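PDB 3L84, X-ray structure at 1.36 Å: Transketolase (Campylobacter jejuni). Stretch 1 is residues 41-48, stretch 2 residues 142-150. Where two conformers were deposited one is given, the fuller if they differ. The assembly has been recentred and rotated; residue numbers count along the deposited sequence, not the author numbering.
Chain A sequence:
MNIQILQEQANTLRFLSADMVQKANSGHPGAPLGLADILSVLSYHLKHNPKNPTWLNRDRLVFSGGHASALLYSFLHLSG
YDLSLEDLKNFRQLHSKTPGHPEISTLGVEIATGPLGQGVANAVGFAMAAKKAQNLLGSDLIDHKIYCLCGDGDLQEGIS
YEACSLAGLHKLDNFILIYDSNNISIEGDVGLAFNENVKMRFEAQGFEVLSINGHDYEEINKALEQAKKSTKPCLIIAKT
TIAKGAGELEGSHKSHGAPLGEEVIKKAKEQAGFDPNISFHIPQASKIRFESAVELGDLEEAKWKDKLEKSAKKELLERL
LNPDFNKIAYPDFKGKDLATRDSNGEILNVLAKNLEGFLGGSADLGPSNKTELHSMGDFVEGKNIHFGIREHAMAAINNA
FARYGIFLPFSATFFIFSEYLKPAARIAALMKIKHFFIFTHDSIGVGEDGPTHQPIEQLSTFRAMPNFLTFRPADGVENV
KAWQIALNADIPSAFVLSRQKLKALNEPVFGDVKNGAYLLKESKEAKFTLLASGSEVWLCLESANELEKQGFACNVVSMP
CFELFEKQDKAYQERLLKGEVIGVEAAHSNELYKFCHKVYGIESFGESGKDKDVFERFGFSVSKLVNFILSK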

# COMPACT_ATOMS: atom_id res chain seq x y z
N VAL A 41 -19.49 -29.31 -7.28
CA VAL A 41 -18.97 -30.36 -6.42
C VAL A 41 -18.75 -29.89 -4.98
O VAL A 41 -19.09 -30.55 -4.02
CB VAL A 41 -17.67 -30.94 -6.98
CG1 VAL A 41 -17.15 -32.03 -6.08
CG2 VAL A 41 -17.91 -31.51 -8.39
N LEU A 42 -18.18 -28.70 -4.84
CA LEU A 42 -17.94 -28.13 -3.52
C LEU A 42 -19.22 -28.02 -2.71
O LEU A 42 -19.19 -28.16 -1.49
CB LEU A 42 -17.24 -26.76 -3.64
CG LEU A 42 -16.83 -26.10 -2.34
CD1 LEU A 42 -15.87 -26.94 -1.50
CD2 LEU A 42 -16.17 -24.76 -2.65
N SER A 43 -20.36 -27.77 -3.35
CA SER A 43 -21.63 -27.68 -2.63
C SER A 43 -21.96 -28.94 -1.81
O SER A 43 -22.69 -28.86 -0.82
CB SER A 43 -22.80 -27.36 -3.57
OG SER A 43 -23.18 -28.48 -4.36
N TYR A 44 -21.43 -30.10 -2.21
CA TYR A 44 -21.65 -31.35 -1.47
C TYR A 44 -20.74 -31.49 -0.27
O TYR A 44 -20.98 -32.34 0.57
CB TYR A 44 -21.43 -32.55 -2.41
CG TYR A 44 -22.52 -32.71 -3.44
CD1 TYR A 44 -23.58 -33.59 -3.21
CD2 TYR A 44 -22.53 -31.94 -4.60
CE1 TYR A 44 -24.59 -33.71 -4.12
CE2 TYR A 44 -23.56 -32.07 -5.52
CZ TYR A 44 -24.59 -32.97 -5.28
OH TYR A 44 -25.61 -33.11 -6.19
N HIS A 45 -19.67 -30.70 -0.23
CA HIS A 45 -18.71 -30.76 0.87
C HIS A 45 -18.92 -29.65 1.90
O HIS A 45 -18.60 -29.84 3.08
CB HIS A 45 -17.29 -30.65 0.31
CG HIS A 45 -16.88 -31.84 -0.49
ND1 HIS A 45 -16.17 -32.88 0.05
CD2 HIS A 45 -17.10 -32.15 -1.78
CE1 HIS A 45 -15.96 -33.79 -0.89
NE2 HIS A 45 -16.53 -33.38 -2.01
N LEU A 46 -19.41 -28.50 1.47
CA LEU A 46 -19.52 -27.33 2.32
C LEU A 46 -20.54 -27.57 3.41
O LEU A 46 -21.68 -28.00 3.13
CB LEU A 46 -19.94 -26.13 1.47
CG LEU A 46 -19.78 -24.75 2.06
CD1 LEU A 46 -18.29 -24.42 2.14
CD2 LEU A 46 -20.53 -23.71 1.27
N LYS A 47 -20.14 -27.30 4.65
CA LYS A 47 -21.02 -27.41 5.80
C LYS A 47 -21.44 -26.00 6.20
O LYS A 47 -20.59 -25.14 6.53
CB LYS A 47 -20.25 -28.09 6.91
CG LYS A 47 -21.04 -28.38 8.16
CD LYS A 47 -20.10 -28.74 9.30
CE LYS A 47 -19.29 -27.55 9.77
NZ LYS A 47 -18.77 -27.75 11.09
N HIS A 48 -22.72 -25.72 6.12
CA HIS A 48 -23.26 -24.37 6.31
C HIS A 48 -24.75 -24.43 6.51
O HIS A 48 -25.42 -25.37 6.08
CB HIS A 48 -22.88 -23.46 5.12
CG HIS A 48 -23.49 -23.81 3.79
ND1 HIS A 48 -23.38 -25.02 3.14
CD2 HIS A 48 -24.17 -23.00 2.95
CE1 HIS A 48 -24.00 -24.94 1.96
NE2 HIS A 48 -24.47 -23.72 1.82
N ILE A 142 -14.91 -26.46 17.51
CA ILE A 142 -14.40 -25.77 16.33
C ILE A 142 -13.60 -26.74 15.49
O ILE A 142 -12.56 -27.24 15.92
CB ILE A 142 -13.54 -24.55 16.69
CG1 ILE A 142 -14.36 -23.54 17.50
CG2 ILE A 142 -12.97 -23.90 15.41
CD1 ILE A 142 -15.44 -22.77 16.73
N ASP A 143 -14.12 -27.05 14.32
CA ASP A 143 -13.51 -28.08 13.45
C ASP A 143 -13.72 -27.88 11.94
O ASP A 143 -13.47 -28.77 11.15
CB ASP A 143 -13.90 -29.47 13.89
CG ASP A 143 -15.33 -29.78 13.63
OD1 ASP A 143 -16.03 -28.94 13.01
OD2 ASP A 143 -15.79 -30.88 14.05
N HIS A 144 -14.09 -26.69 11.55
CA HIS A 144 -14.59 -26.44 10.20
C HIS A 144 -13.41 -26.13 9.25
O HIS A 144 -12.24 -26.00 9.66
CB HIS A 144 -15.57 -25.27 10.25
CG HIS A 144 -14.93 -23.98 10.64
ND1 HIS A 144 -14.26 -23.17 9.75
CD2 HIS A 144 -14.80 -23.39 11.86
CE1 HIS A 144 -13.81 -22.10 10.39
NE2 HIS A 144 -14.11 -22.22 11.68
N LYS A 145 -13.73 -26.05 7.97
CA LYS A 145 -12.77 -25.69 6.93
C LYS A 145 -12.92 -24.24 6.51
O LYS A 145 -13.93 -23.59 6.81
CB LYS A 145 -12.95 -26.61 5.73
CG LYS A 145 -12.71 -28.07 6.03
CD LYS A 145 -11.26 -28.40 6.37
CE LYS A 145 -11.05 -29.89 6.67
NZ LYS A 145 -9.65 -30.13 7.08
N ILE A 146 -11.91 -23.77 5.78
CA ILE A 146 -11.91 -22.47 5.11
C ILE A 146 -11.55 -22.73 3.68
O ILE A 146 -10.46 -23.29 3.40
CB ILE A 146 -10.91 -21.49 5.73
CG1 ILE A 146 -11.22 -21.21 7.22
CG2 ILE A 146 -10.92 -20.18 4.92
CD1 ILE A 146 -10.84 -22.25 8.25
N TYR A 147 -12.48 -22.48 2.77
CA TYR A 147 -12.31 -22.67 1.32
C TYR A 147 -12.17 -21.32 0.67
O TYR A 147 -12.99 -20.42 0.88
CB TYR A 147 -13.52 -23.38 0.71
CG TYR A 147 -13.74 -24.79 1.18
CD1 TYR A 147 -13.00 -25.84 0.65
CD2 TYR A 147 -14.70 -25.09 2.14
CE1 TYR A 147 -13.24 -27.15 1.05
CE2 TYR A 147 -14.92 -26.39 2.57
CZ TYR A 147 -14.17 -27.43 2.04
OH TYR A 147 -14.34 -28.76 2.41
N CYS A 148 -11.13 -21.14 -0.13
CA CYS A 148 -10.96 -19.90 -0.85
C CYS A 148 -10.79 -20.18 -2.32
O CYS A 148 -9.95 -21.02 -2.68
CB CYS A 148 -9.70 -19.19 -0.35
SG CYS A 148 -9.31 -17.64 -1.14
N LEU A 149 -11.57 -19.51 -3.16
CA LEU A 149 -11.37 -19.58 -4.62
C LEU A 149 -10.59 -18.37 -5.05
O LEU A 149 -10.94 -17.25 -4.71
CB LEU A 149 -12.70 -19.61 -5.37
CG LEU A 149 -13.49 -20.91 -5.44
CD1 LEU A 149 -13.72 -21.53 -4.05
CD2 LEU A 149 -14.82 -20.63 -6.17
N CYS A 150 -9.52 -18.58 -5.79
CA CYS A 150 -8.66 -17.48 -6.25
C CYS A 150 -8.25 -17.68 -7.70
O CYS A 150 -8.47 -18.74 -8.26
CB CYS A 150 -7.44 -17.32 -5.32
SG CYS A 150 -6.17 -18.58 -5.57
O HOH W 1 -16.12 -29.18 4.37

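How do the two backbones lie? A helical segment holding Leu-42 leads on into the loop of Leu-46 and Lys-47, which passes a loop that becomes a strand at Ile-146. The backbones stay apart, 7.9 Å between Lys-47 CA and His-144 CA, and side chains fill the gap; no direct hydrogen bond crosses it. Along the strand, the CA-to-CB bonds of Tyr-147 and Leu-149 point toward the first stretch, while those of Ile-146 and Cys-148 point away.

What fills the hollow? The Tyr-147 ring is the main bump, burying more area than any other residue here. Leu-42 covers one face: its CD1 lies 3.7 Å from the centroid of the Tyr-147 ring, 14° off the normal, a CH-pi contact. Leu-46 approaches obliquely, CD1 to Tyr-147 CD2 at 3.7 Å. Farther along, Leu-42 CD2 rests 4.3 Å from Leu-149 CD1, so one leucine touches both strand residues.

How is the tyrosine hydroxyl satisfied? It reaches past this apolar patch to a water, which accepts from Tyr-147 OH at 2.7 Å and donates to His-45 O at 2.9 Å, bridging the stretches.

What joins the loops? Lys-47 reaches with its side chain to Asp-143, forming a salt bridge between Lys-47 NZ and Asp-143 OD1 at 3.6 Å, a long separation for opposite charges. The same Lys-47 NZ passes 4.1 Å from His-144 CB.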